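Arginyl-tRNA synthetase, putative (Plasmodium falciparum, PDB 5JLD) probably joins L-arginine to its cognate tRNA at the expense of ATP, as a monomeric class I aminoacyl-tRNA synthetase. Local coordinates at residues A[149-154]-A[380-384]; A[135-139]-A[344-348]. All coordinates share one frame; numbering follows the deposited sequence.

Overall arrangement
Both contacts belong to the class I catalytic domain and illustrate how its parallel sheet is built and how helix 149-167, which follows strand 133-137 in the chain, packs against it. Contact 2 pairs strands 133-137 and 343-349 inside the sheet; contact 1 sets the start of that helix against the chain leaving the edge strand 374-380. Their centres lie about 14 Å apart, and the two meet directly. Ser154 OG stands 2.9 Å from Ser139 N, and Phe380 N lies 2.9 Å from Thr348 O, each a probable hydrogen bond. His151 CD2 packs 3.3 Å from Ser139 O, so the loop just after strand 133-137 adjoins the HIGH-type motif, which in class I enzymes lies at the ATP site.

Contact 1. Residues A[149-154]-A[380-384]; sequences VGHLRS and FGFVL
The Phe380 ring packs against Arg153, Gly150 and Ser154 on the first turns of helix 149-167. The aliphatic part of Arg153 passes over one face of the ring, its CG 4.3 Å from the centroid of Phe380 in a CH-pi contact. At the far end of the ring, Phe380 CE2 approaches Ser154 CB to 3.4 Å, and Phe380 CZ comes equally near the carbonyl oxygen of Gly150. Phe380 CE1 also lies against the Gly150 backbone. With CG held between its own backbone N and carbonyl carbon (chi1 57°), Phe380 has its ring laid against the helix.

Arg153 runs on, extended from CG to NE, past Phe380 CB to the loop that follows strand 374-380. There Arg153 NH1 donates a weak, bent hydrogen bond to Gly381 O (2.9 Å, 131° at the hydrogen), the oxygen lying at the edge of the guanidinium near its plane. A turn earlier on the helix, Val149 CG2 packs 3.6 Å from Val383 CB, while Val383 CG2 lies 4.1 Å from Arg153 CD.

Further out, Arg153 NE and NH1 each have a partner beyond the two segments: Asp452 forms a salt bridge with NE, probably offsetting the charge of the buried guanidinium, and Ser459 O accepts a stronger bond from NH1. Ser154 OG is bonded to Ser139 N, and Asp460 holds Phe382 N. Residues 148-151, His-Val-Gly-His, form the HIGH-type signature of class I synthetases, here at the beginning of the helix that follows strand 133-137 of the Rossmann-type catalytic fold.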
ATOM      1  N   VAL A 149     -13.384  12.074  -4.372  1.00 52.72           N
ATOM      2  CA  VAL A 149     -11.948  11.892  -4.535  1.00 61.47           C
ATOM      3  C   VAL A 149     -11.282  11.211  -3.327  1.00 58.55           C
ATOM      4  O   VAL A 149     -10.302  10.478  -3.487  1.00 59.31           O
ATOM      5  CB  VAL A 149     -11.266  13.252  -4.838  1.00 77.56           C
ATOM      6  CG1 VAL A 149     -11.315  14.177  -3.631  1.00 74.78           C
ATOM      7  CG2 VAL A 149      -9.848  13.036  -5.300  1.00 86.52           C
ATOM      8  N   GLY A 150     -11.831  11.414  -2.130  1.00 51.03           N
ATOM      9  CA  GLY A 150     -11.359  10.684  -0.962  1.00 49.41           C
ATOM     10  C   GLY A 150     -11.552   9.179  -1.104  1.00 48.36           C
ATOM     11  O   GLY A 150     -10.652   8.397  -0.797  1.00 54.23           O
ATOM     12  N   HIS A 151     -12.734   8.774  -1.577  1.00 46.50           N
ATOM     13  CA  HIS A 151     -13.009   7.367  -1.862  1.00 50.83           C
ATOM     14  C   HIS A 151     -12.010   6.832  -2.882  1.00 51.13           C
ATOM     15  O   HIS A 151     -11.546   5.699  -2.777  1.00 56.11           O
ATOM     16  CB  HIS A 151     -14.437   7.176  -2.398  1.00 52.37           C
ATOM     17  CG  HIS A 151     -15.509   7.477  -1.399  1.00 64.82           C
ATOM     18  ND1 HIS A 151     -16.658   8.163  -1.729  1.00 70.73           N
ATOM     19  CD2 HIS A 151     -15.618   7.165  -0.086  1.00 63.32           C
ATOM     20  CE1 HIS A 151     -17.428   8.268  -0.659  1.00 67.05           C
ATOM     21  NE2 HIS A 151     -16.819   7.678   0.351  1.00 67.13           N
ATOM     22  N   LEU A 152     -11.705   7.655  -3.880  1.00 45.54           N
ATOM     23  CA  LEU A 152     -10.751   7.280  -4.920  1.00 46.81           C
ATOM     24  C   LEU A 152      -9.381   7.004  -4.317  1.00 50.52           C
ATOM     25  O   LEU A 152      -8.775   5.958  -4.562  1.00 49.92           O
ATOM     26  CB  LEU A 152     -10.640   8.379  -5.973  1.00 47.06           C
ATOM     27  CG  LEU A 152      -9.629   8.123  -7.091  1.00 49.74           C
ATOM     28  CD1 LEU A 152     -10.017   6.905  -7.913  1.00 52.88           C
ATOM     29  CD2 LEU A 152      -9.483   9.340  -7.967  1.00 50.29           C
ATOM     30  N   ARG A 153      -8.898   7.954  -3.527  1.00 49.89           N
ATOM     31  CA  ARG A 153      -7.612   7.802  -2.855  1.00 48.93           C
ATOM     32  C   ARG A 153      -7.575   6.536  -1.999  1.00 46.64           C
ATOM     33  O   ARG A 153      -6.612   5.770  -2.052  1.00 47.11           O
ATOM     34  CB  ARG A 153      -7.317   9.021  -1.988  1.00 53.23           C
ATOM     35  CG  ARG A 153      -5.932   8.965  -1.346  1.00 58.61           C
ATOM     36  CD  ARG A 153      -5.451  10.353  -0.925  1.00 55.89           C
ATOM     37  NE  ARG A 153      -3.997  10.407  -0.846  1.00 55.97           N
ATOM     38  CZ  ARG A 153      -3.311  11.426  -0.341  1.00 55.41           C
ATOM     39  NH1 ARG A 153      -3.955  12.477   0.149  1.00 47.34           N
ATOM     40  NH2 ARG A 153      -1.978  11.385  -0.323  1.00 57.28           N
ATOM     41  N   SER A 154      -8.637   6.315  -1.221  1.00 46.62           N
ATOM     42  CA  SER A 154      -8.705   5.129  -0.375  1.00 39.65           C
ATOM     43  C   SER A 154      -8.644   3.862  -1.222  1.00 41.86           C
ATOM     44  O   SER A 154      -8.031   2.853  -0.838  1.00 43.76           O
ATOM     45  CB  SER A 154      -9.989   5.139   0.467  1.00 37.51           C
ATOM     46  OG  SER A 154     -10.084   3.951   1.225  1.00 44.13           O
ATOM     47  N   PHE A 380      -5.131   8.894   5.246  1.00 45.29           N
ATOM     48  CA  PHE A 380      -4.684   9.725   4.120  1.00 51.14           C
ATOM     49  C   PHE A 380      -5.256  11.136   4.220  1.00 51.80           C
ATOM     50  O   PHE A 380      -6.301  11.351   4.835  1.00 49.12           O
ATOM     51  CB  PHE A 380      -5.054   9.099   2.765  1.00 50.06           C
ATOM     52  CG  PHE A 380      -6.533   8.831   2.595  1.00 58.20           C
ATOM     53  CD1 PHE A 380      -7.414   9.862   2.270  1.00 55.45           C
ATOM     54  CD2 PHE A 380      -7.042   7.551   2.761  1.00 55.23           C
ATOM     55  CE1 PHE A 380      -8.777   9.620   2.123  1.00 57.77           C
ATOM     56  CE2 PHE A 380      -8.404   7.308   2.609  1.00 61.43           C
ATOM     57  CZ  PHE A 380      -9.273   8.346   2.293  1.00 56.72           C
ATOM     58  N   GLY A 381      -4.566  12.088   3.601  1.00 49.45           N
ATOM     59  CA  GLY A 381      -5.001  13.474   3.599  1.00 44.18           C
ATOM     60  C   GLY A 381      -5.979  13.837   2.499  1.00 50.82           C
ATOM     61  O   GLY A 381      -6.397  12.995   1.699  1.00 52.60           O
ATOM     62  N   PHE A 382      -6.348  15.111   2.465  1.00 53.39           N
ATOM     63  CA  PHE A 382      -7.276  15.631   1.473  1.00 60.40           C
ATOM     64  C   PHE A 382      -6.647  15.816   0.098  1.00 59.70           C
ATOM     65  O   PHE A 382      -5.497  16.235  -0.021  1.00 53.80           O
ATOM     66  CB  PHE A 382      -7.838  16.970   1.945  1.00 68.14           C
ATOM     67  CG  PHE A 382      -8.498  16.898   3.282  1.00 82.48           C
ATOM     68  CD1 PHE A 382      -9.828  16.538   3.394  1.00 83.18           C
ATOM     69  CD2 PHE A 382      -7.777  17.151   4.434  1.00 91.78           C
ATOM     70  CE1 PHE A 382     -10.435  16.463   4.632  1.00 86.59           C
ATOM     71  CE2 PHE A 382      -8.379  17.072   5.676  1.00 95.54           C
ATOM     72  CZ  PHE A 382      -9.711  16.728   5.773  1.00 91.82           C
ATOM     73  N   VAL A 383      -7.418  15.511  -0.938  1.00 55.12           N
ATOM     74  CA  VAL A 383      -7.074  15.927  -2.285  1.00 67.63           C
ATOM     75  C   VAL A 383      -7.742  17.277  -2.534  1.00 75.89           C
ATOM     76  O   VAL A 383      -8.937  17.425  -2.281  1.00 73.91           O
ATOM     77  CB  VAL A 383      -7.537  14.905  -3.321  1.00 66.55           C
ATOM     78  CG1 VAL A 383      -7.068  15.311  -4.714  1.00 68.94           C
ATOM     79  CG2 VAL A 383      -7.026  13.522  -2.943  1.00 62.42           C
ATOM     80  N   LEU A 384      -6.987  18.266  -3.005  1.00 84.14           N
ATOM     81  CA  LEU A 384      -7.566  19.602  -3.153  1.00 97.81           C
ATOM     82  C   LEU A 384      -7.580  20.050  -4.612  1.00101.35           C
ATOM     83  O   LEU A 384      -8.641  20.142  -5.230  1.00102.87           O
ATOM     84  CB  LEU A 384      -6.812  20.627  -2.293  1.00 99.73           C
ATOM     85  CG  LEU A 384      -5.280  20.695  -2.324  1.00 98.13           C
ATOM     86  CD1 LEU A 384      -4.784  21.732  -3.355  1.00 99.10           C
ATOM     87  CD2 LEU A 384      -4.696  20.952  -0.938  1.00 94.70           C
TER

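Contact 2. Residues A[135-139]-A[344-348]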
ATOM      1  N   LEU A 135      -6.591  -8.736   6.246  1.00 39.42           N
ATOM      2  CA  LEU A 135      -7.762  -8.083   5.686  1.00 41.68           C
ATOM      3  C   LEU A 135      -7.489  -6.601   5.504  1.00 39.24           C
ATOM      4  O   LEU A 135      -7.034  -5.946   6.429  1.00 37.45           O
ATOM      5  CB  LEU A 135      -8.992  -8.292   6.585  1.00 38.05           C
ATOM      6  CG  LEU A 135     -10.321  -7.738   6.061  1.00 43.85           C
ATOM      7  CD1 LEU A 135     -11.505  -8.609   6.537  1.00 49.88           C
ATOM      8  CD2 LEU A 135     -10.530  -6.279   6.474  1.00 38.10           C
ATOM      9  N   VAL A 136      -7.822  -6.079   4.324  1.00 37.78           N
ATOM     10  CA  VAL A 136      -7.687  -4.657   4.038  1.00 32.16           C
ATOM     11  C   VAL A 136      -9.074  -4.054   3.781  1.00 41.43           C
ATOM     12  O   VAL A 136      -9.806  -4.464   2.872  1.00 40.95           O
ATOM     13  CB  VAL A 136      -6.743  -4.401   2.829  1.00 39.26           C
ATOM     14  CG1 VAL A 136      -6.561  -2.889   2.580  1.00 32.75           C
ATOM     15  CG2 VAL A 136      -5.376  -5.087   3.047  1.00 32.57           C
ATOM     16  N   ASP A 137      -9.424  -3.081   4.611  1.00 38.29           N
ATOM     17  CA  ASP A 137     -10.712  -2.389   4.568  1.00 39.88           C
ATOM     18  C   ASP A 137     -10.513  -1.055   3.870  1.00 40.76           C
ATOM     19  O   ASP A 137      -9.864  -0.173   4.421  1.00 41.08           O
ATOM     20  CB  ASP A 137     -11.237  -2.205   5.997  1.00 36.98           C
ATOM     21  CG  ASP A 137     -12.620  -1.581   6.063  1.00 42.72           C
ATOM     22  OD1 ASP A 137     -12.962  -0.689   5.253  1.00 47.51           O
ATOM     23  OD2 ASP A 137     -13.386  -1.993   6.961  1.00 46.26           O
ATOM     24  N   PHE A 138     -11.049  -0.910   2.661  1.00 37.56           N
ATOM     25  CA  PHE A 138     -10.814   0.299   1.892  1.00 42.45           C
ATOM     26  C   PHE A 138     -11.940   0.644   0.926  1.00 44.29           C
ATOM     27  O   PHE A 138     -12.888  -0.135   0.744  1.00 42.45           O
ATOM     28  CB  PHE A 138      -9.458   0.209   1.136  1.00 38.48           C
ATOM     29  CG  PHE A 138      -9.382  -0.871   0.071  1.00 40.67           C
ATOM     30  CD1 PHE A 138      -9.501  -2.224   0.398  1.00 41.92           C
ATOM     31  CD2 PHE A 138      -9.113  -0.533  -1.257  1.00 46.17           C
ATOM     32  CE1 PHE A 138      -9.391  -3.221  -0.591  1.00 42.61           C
ATOM     33  CE2 PHE A 138      -8.997  -1.516  -2.252  1.00 41.21           C
ATOM     34  CZ  PHE A 138      -9.140  -2.863  -1.919  1.00 39.87           C
ATOM     35  N   SER A 139     -11.804   1.843   0.351  1.00 43.42           N
ATOM     36  CA  SER A 139     -12.751   2.500  -0.552  1.00 46.92           C
ATOM     37  C   SER A 139     -13.951   3.068   0.208  1.00 46.34           C
ATOM     38  O   SER A 139     -14.069   4.277   0.364  1.00 44.87           O
ATOM     39  CB  SER A 139     -13.218   1.556  -1.660  1.00 44.93           C
ATOM     40  OG  SER A 139     -13.806   2.291  -2.701  1.00 39.65           O
ATOM     41  N   VAL A 344      -5.348  -6.600  10.407  1.00 33.85           N
ATOM     42  CA  VAL A 344      -6.464  -5.851   9.837  1.00 38.29           C
ATOM     43  C   VAL A 344      -6.090  -4.405   9.634  1.00 43.50           C
ATOM     44  O   VAL A 344      -5.735  -3.677  10.576  1.00 37.11           O
ATOM     45  CB  VAL A 344      -7.736  -5.898  10.711  1.00 43.92           C
ATOM     46  CG1 VAL A 344      -8.891  -5.220   9.979  1.00 31.81           C
ATOM     47  CG2 VAL A 344      -8.097  -7.330  11.064  1.00 43.22           C
ATOM     48  N   ILE A 345      -6.222  -3.982   8.391  1.00 38.79           N
ATOM     49  CA  ILE A 345      -5.764  -2.685   7.996  1.00 34.33           C
ATOM     50  C   ILE A 345      -6.945  -1.856   7.542  1.00 40.17           C
ATOM     51  O   ILE A 345      -7.657  -2.257   6.650  1.00 39.90           O
ATOM     52  CB  ILE A 345      -4.711  -2.812   6.865  1.00 36.85           C
ATOM     53  CG1 ILE A 345      -3.448  -3.502   7.394  1.00 34.65           C
ATOM     54  CG2 ILE A 345      -4.417  -1.465   6.263  1.00 37.49           C
ATOM     55  CD1 ILE A 345      -2.535  -4.070   6.267  1.00 35.11           C
ATOM     56  N   TYR A 346      -7.152  -0.715   8.183  1.00 42.04           N
ATOM     57  CA  TYR A 346      -8.199   0.221   7.821  1.00 37.35           C
ATOM     58  C   TYR A 346      -7.627   1.417   7.061  1.00 44.35           C
ATOM     59  O   TYR A 346      -6.918   2.230   7.636  1.00 40.83           O
ATOM     60  CB  TYR A 346      -8.916   0.707   9.074  1.00 42.90           C
ATOM     61  CG  TYR A 346      -9.729  -0.364   9.758  1.00 47.85           C
ATOM     62  CD1 TYR A 346      -9.128  -1.250  10.644  1.00 46.33           C
ATOM     63  CD2 TYR A 346     -11.105  -0.488   9.521  1.00 47.07           C
ATOM     64  CE1 TYR A 346      -9.866  -2.235  11.279  1.00 45.05           C
ATOM     65  CE2 TYR A 346     -11.864  -1.487  10.157  1.00 40.44           C
ATOM     66  CZ  TYR A 346     -11.224  -2.350  11.032  1.00 39.54           C
ATOM     67  OH  TYR A 346     -11.916  -3.329  11.675  1.00 41.27           O
ATOM     68  N   VAL A 347      -7.945   1.524   5.777  1.00 41.48           N
ATOM     69  CA  VAL A 347      -7.494   2.651   4.967  1.00 44.47           C
ATOM     70  C   VAL A 347      -8.558   3.751   4.992  1.00 44.83           C
ATOM     71  O   VAL A 347      -9.614   3.566   4.405  1.00 46.35           O
ATOM     72  CB  VAL A 347      -7.228   2.211   3.496  1.00 40.05           C
ATOM     73  CG1 VAL A 347      -6.907   3.410   2.622  1.00 38.90           C
ATOM     74  CG2 VAL A 347      -6.141   1.165   3.437  1.00 36.67           C
ATOM     75  N   THR A 348      -8.316   4.867   5.692  1.00 43.59           N
ATOM     76  CA  THR A 348      -9.319   5.945   5.755  1.00 43.08           C
ATOM     77  C   THR A 348      -8.742   7.360   5.891  1.00 44.78           C
ATOM     78  O   THR A 348      -7.548   7.516   6.091  1.00 44.41           O
ATOM     79  CB  THR A 348     -10.313   5.788   6.963  1.00 62.86           C
ATOM     80  OG1 THR A 348      -9.704   6.289   8.162  1.00 58.31           O
ATOM     81  CG2 THR A 348     -10.761   4.344   7.178  1.00 56.35           C
TER
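The side chains of Asp137 and Tyr346 cross at a slant on paired parallel strands. From Asp137, CB lies 3.6 Å from Ile345 O and also touches Tyr346 CD2. The next atom, Asp137 CG, stands anti to the backbone N (chi1 -176°) and lies 3.9 Å from Tyr346 CD2. At the tip, Asp137 OD2 comes within 3.6 Å of Tyr346 CE2, with the carboxylate and ring planes 32° apart. That oxygen also forms a salt bridge with Arg335 of helix 326-337, whose positive charge would be expected to stabilise the buried carboxylate.

Three backbone bonds fix the register beneath this pair. Ile345 N donates to Leu135 O, Asp137 N to Ile345 O at 2.8 Å and nearly straight (176°), and Val347 N to Asp137 O. Leu135 CD2 packs against Val344 CG1 on the Asp137 face; on the other, which helix 149-167 covers, Val136 CG1 meets Val347 CG2 at 4.2 Å. Past the strand end, Phe138 CB rests 3.8 Å from Val347 CB. Such parallel pairing of inner strands, with helices packed on both faces, is the core of the Rossmann-type catalytic fold of class I synthetases.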